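Local coordinates for protein aminopeptidase C (Lactobacillus rhamnosus, PDB 4K7C) that is probably a papain-like cysteine aminopeptidase of the peptidase C1-like family that removes residues from the amino end of peptides, at residues 246-249 against 250-254; 75-78 against 79-82; 155-159 against 160-164. One frame throughout, in Å; residues are numbered along the deposited sequence. Where two conformers were deposited one is given.

How the contacts relate
Three local contacts show how a helix or turn presents side chains to others. Along the chain contact 2 comes first, then contact 3, then contact 1, all on one side of its centre. Contact 2 lies within helix 70-87, contact 3 in the loop between helices 142-152 and 170-192, and contact 1 takes in almost all of the short helix 245-253 and its exit. The centre of contact 1 is about 12 Å from that of contact 2, where Phe-249 and Val-253 pack on Met-79, and about 17 Å from that of contact 3, where Phe-248 meets Pro-156. Contacts 2 and 3, about 7 Å apart at their nearest atoms, do not touch; helix 245-253 joins them by packing against both.

Contact 1: 246-249 against 250-254; sequences QTFF and KKYVG
Lys-250 gives its N-H to Gln-246 O at 3.0 Å within the short helix 245-253, and the same carbonyl oxygen is brushed by its side-chain CG. Lys-251 follows with a bond to Thr-247 O; its extended chain then leads away from the helix to a salt bridge with Asp-240. Tyr-252 N binds Phe-248 O at 2.9 Å, nearly along the C=O axis, and that oxygen also lies in the plane of the tyrosine ring, at its edge. The two rings run close to parallel, at 21°, but are slid apart, so that overlap is slight: Phe-248 CD1 meets Tyr-252 CD2 at 3.4 Å, while Tyr-252 CB sits over one face of the phenylalanine. This is possible because Phe-248 carries CG anti to the backbone N (chi1 180°), which turns its ring toward the next turn of the helix. Val-253 repeats the pattern one residue on, its CB making an off-centre CH-pi contact with Phe-249 and its CG1 lying 3.6 Å from Phe-249 CE1. With Gly-254 the helix is left behind: phi is 80°, a value that suits glycine, and Gly-254 N reaches back five residues to Phe-249 O at 2.9 Å. That oxygen takes Val-253 N as well, at 3.0 Å, giving a pi-type turn. The chemistry is therefore divided: Phe-248 and Tyr-252 meet Phe-228, while Phe-249 and Val-253 pack on helix 70-87, both lysines are exposed, and one carbonyl gripped by two N-H groups satisfies the backbone where regular helix gives way.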
# COMPACT_ATOMS: atom_id res chain seq x y z
N GLN A 246 -35.09 17.63 -21.03
CA GLN A 246 -36.16 18.52 -20.58
C GLN A 246 -37.43 17.84 -20.13
O GLN A 246 -37.93 18.20 -19.09
CB GLN A 246 -36.38 19.65 -21.58
CG GLN A 246 -35.05 20.39 -21.80
CD GLN A 246 -35.21 21.67 -22.56
OE1 GLN A 246 -34.94 21.75 -23.77
NE2 GLN A 246 -35.69 22.68 -21.86
N THR A 247 -37.91 16.80 -20.83
CA THR A 247 -39.04 16.06 -20.29
C THR A 247 -38.73 15.26 -18.99
O THR A 247 -39.54 15.13 -18.12
CB THR A 247 -39.74 15.17 -21.35
OG1 THR A 247 -38.83 14.21 -21.85
CG2 THR A 247 -40.24 16.04 -22.45
N PHE A 248 -37.52 14.74 -18.90
CA PHE A 248 -37.05 14.09 -17.66
C PHE A 248 -37.10 15.10 -16.52
O PHE A 248 -37.68 14.83 -15.47
CB PHE A 248 -35.62 13.55 -17.87
CG PHE A 248 -35.09 12.89 -16.66
CD1 PHE A 248 -35.45 11.59 -16.35
CD2 PHE A 248 -34.39 13.65 -15.70
CE1 PHE A 248 -35.03 11.01 -15.15
CE2 PHE A 248 -34.00 13.04 -14.51
CZ PHE A 248 -34.33 11.73 -14.24
N PHE A 249 -36.54 16.28 -16.71
CA PHE A 249 -36.63 17.28 -15.67
C PHE A 249 -38.08 17.55 -15.26
O PHE A 249 -38.42 17.57 -14.06
CB PHE A 249 -35.93 18.57 -16.00
CG PHE A 249 -36.01 19.60 -14.88
CD1 PHE A 249 -35.15 19.54 -13.80
CD2 PHE A 249 -37.01 20.59 -14.89
CE1 PHE A 249 -35.31 20.42 -12.74
CE2 PHE A 249 -37.11 21.53 -13.87
CZ PHE A 249 -36.30 21.43 -12.79
N LYS A 250 -38.92 17.85 -16.25
CA LYS A 250 -40.32 18.19 -15.99
C LYS A 250 -41.05 17.08 -15.23
O LYS A 250 -41.79 17.34 -14.33
CB LYS A 250 -41.03 18.60 -17.30
CG LYS A 250 -40.47 19.89 -17.93
CD LYS A 250 -41.19 20.30 -19.24
CE LYS A 250 -41.29 21.82 -19.36
NZ LYS A 250 -40.10 22.26 -20.10
N LYS A 251 -40.80 15.81 -15.57
CA LYS A 251 -41.52 14.68 -14.96
C LYS A 251 -41.00 14.23 -13.61
O LYS A 251 -41.80 14.02 -12.69
CB LYS A 251 -41.58 13.51 -15.93
CG LYS A 251 -42.24 12.26 -15.40
CD LYS A 251 -42.52 11.24 -16.48
CE LYS A 251 -43.00 9.90 -15.91
NZ LYS A 251 -43.16 8.93 -17.02
N TYR A 252 -39.68 14.16 -13.48
CA TYR A 252 -39.06 13.58 -12.28
C TYR A 252 -38.72 14.61 -11.22
O TYR A 252 -38.74 14.27 -10.04
CB TYR A 252 -37.87 12.63 -12.69
CG TYR A 252 -38.30 11.42 -13.34
CD1 TYR A 252 -38.64 10.27 -12.58
CD2 TYR A 252 -38.44 11.36 -14.74
CE1 TYR A 252 -39.10 9.12 -13.23
CE2 TYR A 252 -38.90 10.19 -15.40
CZ TYR A 252 -39.24 9.09 -14.62
OH TYR A 252 -39.72 7.91 -15.22
N VAL A 253 -38.51 15.87 -11.62
CA VAL A 253 -38.26 16.92 -10.67
C VAL A 253 -39.46 17.85 -10.58
O VAL A 253 -40.04 18.03 -9.51
CB VAL A 253 -36.94 17.70 -11.00
CG1 VAL A 253 -36.62 18.71 -9.89
CG2 VAL A 253 -35.76 16.74 -11.03
N GLY A 254 -39.82 18.50 -11.68
CA GLY A 254 -41.10 19.20 -11.72
C GLY A 254 -41.15 20.56 -11.04
O GLY A 254 -42.24 21.12 -10.87

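Contact 2: 75-78 against 79-82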
# COMPACT_ATOMS: atom_id res chain seq x y z
N ALA A 75 -26.67 21.55 -5.87
CA ALA A 75 -28.00 21.80 -6.48
C ALA A 75 -28.62 20.48 -6.88
O ALA A 75 -29.81 20.23 -6.59
CB ALA A 75 -27.91 22.71 -7.66
N LEU A 76 -27.87 19.64 -7.62
CA LEU A 76 -28.41 18.38 -8.05
C LEU A 76 -28.78 17.46 -6.85
O LEU A 76 -29.67 16.63 -6.93
CB LEU A 76 -27.45 17.66 -9.02
CG LEU A 76 -27.26 18.40 -10.38
CD1 LEU A 76 -26.11 17.80 -11.22
CD2 LEU A 76 -28.53 18.43 -11.19
N ASN A 77 -28.10 17.65 -5.72
CA ASN A 77 -28.44 16.94 -4.52
C ASN A 77 -29.86 17.29 -4.08
O ASN A 77 -30.66 16.41 -3.77
CB ASN A 77 -27.47 17.22 -3.36
CG ASN A 77 -26.17 16.42 -3.46
OD1 ASN A 77 -26.10 15.38 -4.12
ND2 ASN A 77 -25.10 16.92 -2.75
N THR A 78 -30.18 18.55 -4.07
CA THR A 78 -31.52 19.03 -3.65
C THR A 78 -32.59 18.38 -4.55
O THR A 78 -33.57 17.85 -4.04
CB THR A 78 -31.72 20.55 -3.58
OG1 THR A 78 -31.58 21.21 -4.83
CG2 THR A 78 -30.70 21.17 -2.52
N MSE A 79 -32.30 18.31 -5.83
CA MSE A 79 -33.30 17.76 -6.83
C MSE A 79 -33.41 16.27 -6.68
O MSE A 79 -34.50 15.73 -6.61
CB MSE A 79 -32.73 18.15 -8.20
CG MSE A 79 -32.90 19.60 -8.46
SE MSE A 79 -32.13 20.09 -10.18
CE MSE A 79 -32.25 21.95 -9.77
N ARG A 80 -32.27 15.58 -6.56
CA ARG A 80 -32.29 14.11 -6.51
C ARG A 80 -32.87 13.59 -5.22
O ARG A 80 -33.40 12.48 -5.21
CB ARG A 80 -30.90 13.50 -6.72
CG ARG A 80 -30.02 13.48 -5.46
CD ARG A 80 -28.58 13.31 -5.91
NE ARG A 80 -27.62 13.30 -4.80
CZ ARG A 80 -27.20 12.21 -4.18
NH1 ARG A 80 -27.54 11.00 -4.62
NH2 ARG A 80 -26.32 12.34 -3.18
N HIS A 81 -32.79 14.35 -4.13
CA HIS A 81 -33.48 13.86 -2.89
C HIS A 81 -35.05 13.90 -3.10
O HIS A 81 -35.76 13.04 -2.60
CB HIS A 81 -33.02 14.59 -1.63
CG HIS A 81 -31.55 14.49 -1.37
ND1 HIS A 81 -30.83 13.33 -1.56
CD2 HIS A 81 -30.66 15.42 -0.94
CE1 HIS A 81 -29.55 13.56 -1.26
NE2 HIS A 81 -29.42 14.82 -0.92
N GLY A 82 -35.53 14.90 -3.84
CA GLY A 82 -36.91 14.95 -4.28
C GLY A 82 -37.31 13.72 -5.09
O GLY A 82 -38.29 13.04 -4.78
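Arg-80 reaches back to Asn-77, three residues earlier on helix 70-87, which by its place in the chain is the central helix of the papain-like fold, the one that carries the catalytic cysteine at its start in this family. The backbone supplies regular bonds, Met-79 N to Ala-75 O, Arg-80 N to Leu-76 O and His-81 N to Asn-77 O. Ala-75 O is shared: the hydroxyl of Thr-78 also donates to it, at 2.7 Å from OG1 and on a lone pair in the carbonyl plane. Thr-78 can do so because OG1 stands between its own N and carbonyl carbon (chi1 63°).

Among the polar side chains, Arg-80 and Asn-77 lie side by side and point the same way. Arg-80 NE gives Asn-77 OD1 a bond of 2.7 Å, and NH2 adds a weak one at 3.2 Å to the same OD1, with the amide and guanidinium planes turned 45° apart. Glu-384 pairs with Arg-80 NH2 through one oxygen and with His-81 NE2 through the other, tying both residues to one carboxylate. Apolar contact is sparser: Leu-76 CD2 lies 4.1 Å from the selenium of Met-79, a selenomethionine introduced for the derivative, whose chain runs out extended. Beneath the His-81 ring, Asn-77 O sits 2.9 Å from the plane, toward the rim, and comes within 3.0 Å of CD2.

Contact 3: 155-159 against 160-164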
# COMPACT_ATOMS: atom_id res chain seq x y z
N VAL A 155 -30.35 14.87 -16.82
CA VAL A 155 -30.40 13.44 -17.04
C VAL A 155 -29.89 12.63 -15.81
O VAL A 155 -29.09 13.15 -15.01
CB VAL A 155 -29.64 13.02 -18.32
CG1 VAL A 155 -30.15 13.79 -19.52
CG2 VAL A 155 -28.13 13.15 -18.19
N PRO A 156 -30.34 11.39 -15.69
CA PRO A 156 -29.70 10.46 -14.75
C PRO A 156 -28.20 10.39 -14.99
O PRO A 156 -27.70 10.44 -16.08
CB PRO A 156 -30.34 9.14 -15.10
CG PRO A 156 -31.67 9.49 -15.68
CD PRO A 156 -31.29 10.64 -16.56
N LYS A 157 -27.48 10.16 -13.91
CA LYS A 157 -26.07 9.92 -13.97
C LYS A 157 -25.67 8.80 -14.93
O LYS A 157 -24.74 8.94 -15.70
CB LYS A 157 -25.50 9.71 -12.53
CG LYS A 157 -23.95 9.80 -12.52
CD LYS A 157 -23.40 9.31 -11.21
CE LYS A 157 -21.93 9.42 -11.14
NZ LYS A 157 -21.63 10.87 -11.37
N SER A 158 -26.38 7.69 -14.91
CA SER A 158 -26.11 6.57 -15.81
C SER A 158 -26.18 6.93 -17.26
O SER A 158 -25.60 6.26 -18.05
CB SER A 158 -27.08 5.40 -15.57
OG SER A 158 -28.41 5.78 -15.86
N VAL A 159 -26.88 8.03 -17.59
CA VAL A 159 -27.11 8.42 -18.98
C VAL A 159 -26.04 9.35 -19.54
O VAL A 159 -25.82 9.37 -20.79
CB VAL A 159 -28.53 9.05 -19.08
CG1 VAL A 159 -28.78 9.65 -20.45
CG2 VAL A 159 -29.60 8.00 -18.82
N MSE A 160 -25.35 10.07 -18.68
CA MSE A 160 -24.17 10.84 -19.04
C MSE A 160 -23.13 10.67 -17.89
O MSE A 160 -23.04 11.52 -16.99
CB MSE A 160 -24.33 12.31 -19.30
CG MSE A 160 -23.12 12.71 -20.05
SE MSE A 160 -23.24 14.61 -20.63
CE MSE A 160 -21.66 14.74 -21.75
N PRO A 161 -22.44 9.54 -17.91
CA PRO A 161 -21.47 9.22 -16.88
C PRO A 161 -20.26 10.16 -16.86
O PRO A 161 -19.95 10.91 -17.85
CB PRO A 161 -21.00 7.80 -17.24
CG PRO A 161 -21.89 7.27 -18.27
CD PRO A 161 -22.53 8.48 -18.92
N GLU A 162 -19.54 10.10 -15.76
CA GLU A 162 -18.26 10.76 -15.67
C GLU A 162 -17.24 10.25 -16.72
O GLU A 162 -17.21 9.09 -17.16
CB GLU A 162 -17.64 10.62 -14.23
CG GLU A 162 -18.55 11.22 -13.17
CD GLU A 162 -18.44 12.73 -13.19
OE1 GLU A 162 -17.28 13.21 -13.09
OE2 GLU A 162 -19.51 13.39 -13.29
N THR A 163 -16.34 11.15 -17.05
CA THR A 163 -15.15 10.87 -17.83
C THR A 163 -13.88 11.25 -17.00
O THR A 163 -13.98 11.64 -15.85
CB THR A 163 -15.13 11.68 -19.10
OG1 THR A 163 -14.97 13.05 -18.76
CG2 THR A 163 -16.46 11.46 -19.98
N TYR A 164 -12.73 11.02 -17.59
CA TYR A 164 -11.44 11.44 -16.99
C TYR A 164 -11.51 12.87 -16.59
O TYR A 164 -11.20 13.18 -15.48
CB TYR A 164 -10.24 11.11 -17.90
CG TYR A 164 -8.92 11.46 -17.30
CD1 TYR A 164 -8.07 10.49 -16.79
CD2 TYR A 164 -8.50 12.78 -17.26
CE1 TYR A 164 -6.87 10.87 -16.15
CE2 TYR A 164 -7.29 13.13 -16.72
CZ TYR A 164 -6.48 12.15 -16.21
OH TYR A 164 -5.27 12.50 -15.67
O HOH W 1 -21.94 12.56 -14.26
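Lys-157 and Glu-162 approach across a tight bend, their charges meeting only loosely: NZ is 3.8 Å from OE2, a long salt bridge. The lysine runs extended, CG anti to the backbone N (chi1 -166°), and bends only at its last torsion, which brings NZ beside Glu-162 CG. A water lies 2.7 Å from Glu-162 OE2 and 3.1 Å from Met-160 O, with a weak bond from Lys-157 NZ. Both ends have firmer partners: Gln-96 for the lysine, Arg-69 and Ser-167 for the glutamate. The backbone bends through two overlapping turns, Val-159 N to Pro-156 O at 3.0 Å and a weak bond of 3.2 Å from Met-160 N to Lys-157 O. Pro-161 N, having no hydrogen, cannot extend the series, and its CA-H only grazes Lys-157 O, well off line. Val-155 CG2 makes the apolar contact, 4.0 Å from Met-160 CB, while the proline ring rests against the Ser-158 carbonyl, CG to O 3.9 Å. A glycine at Pro-161 would probably free the chain to turn and open a gap beside Ser-158 O and Val-46 of a third subunit. The loop is hemmed in by strand 226-231 (Phe-226), helix 96-117 (Tyr-98) and helix 245-253 (Pro-245).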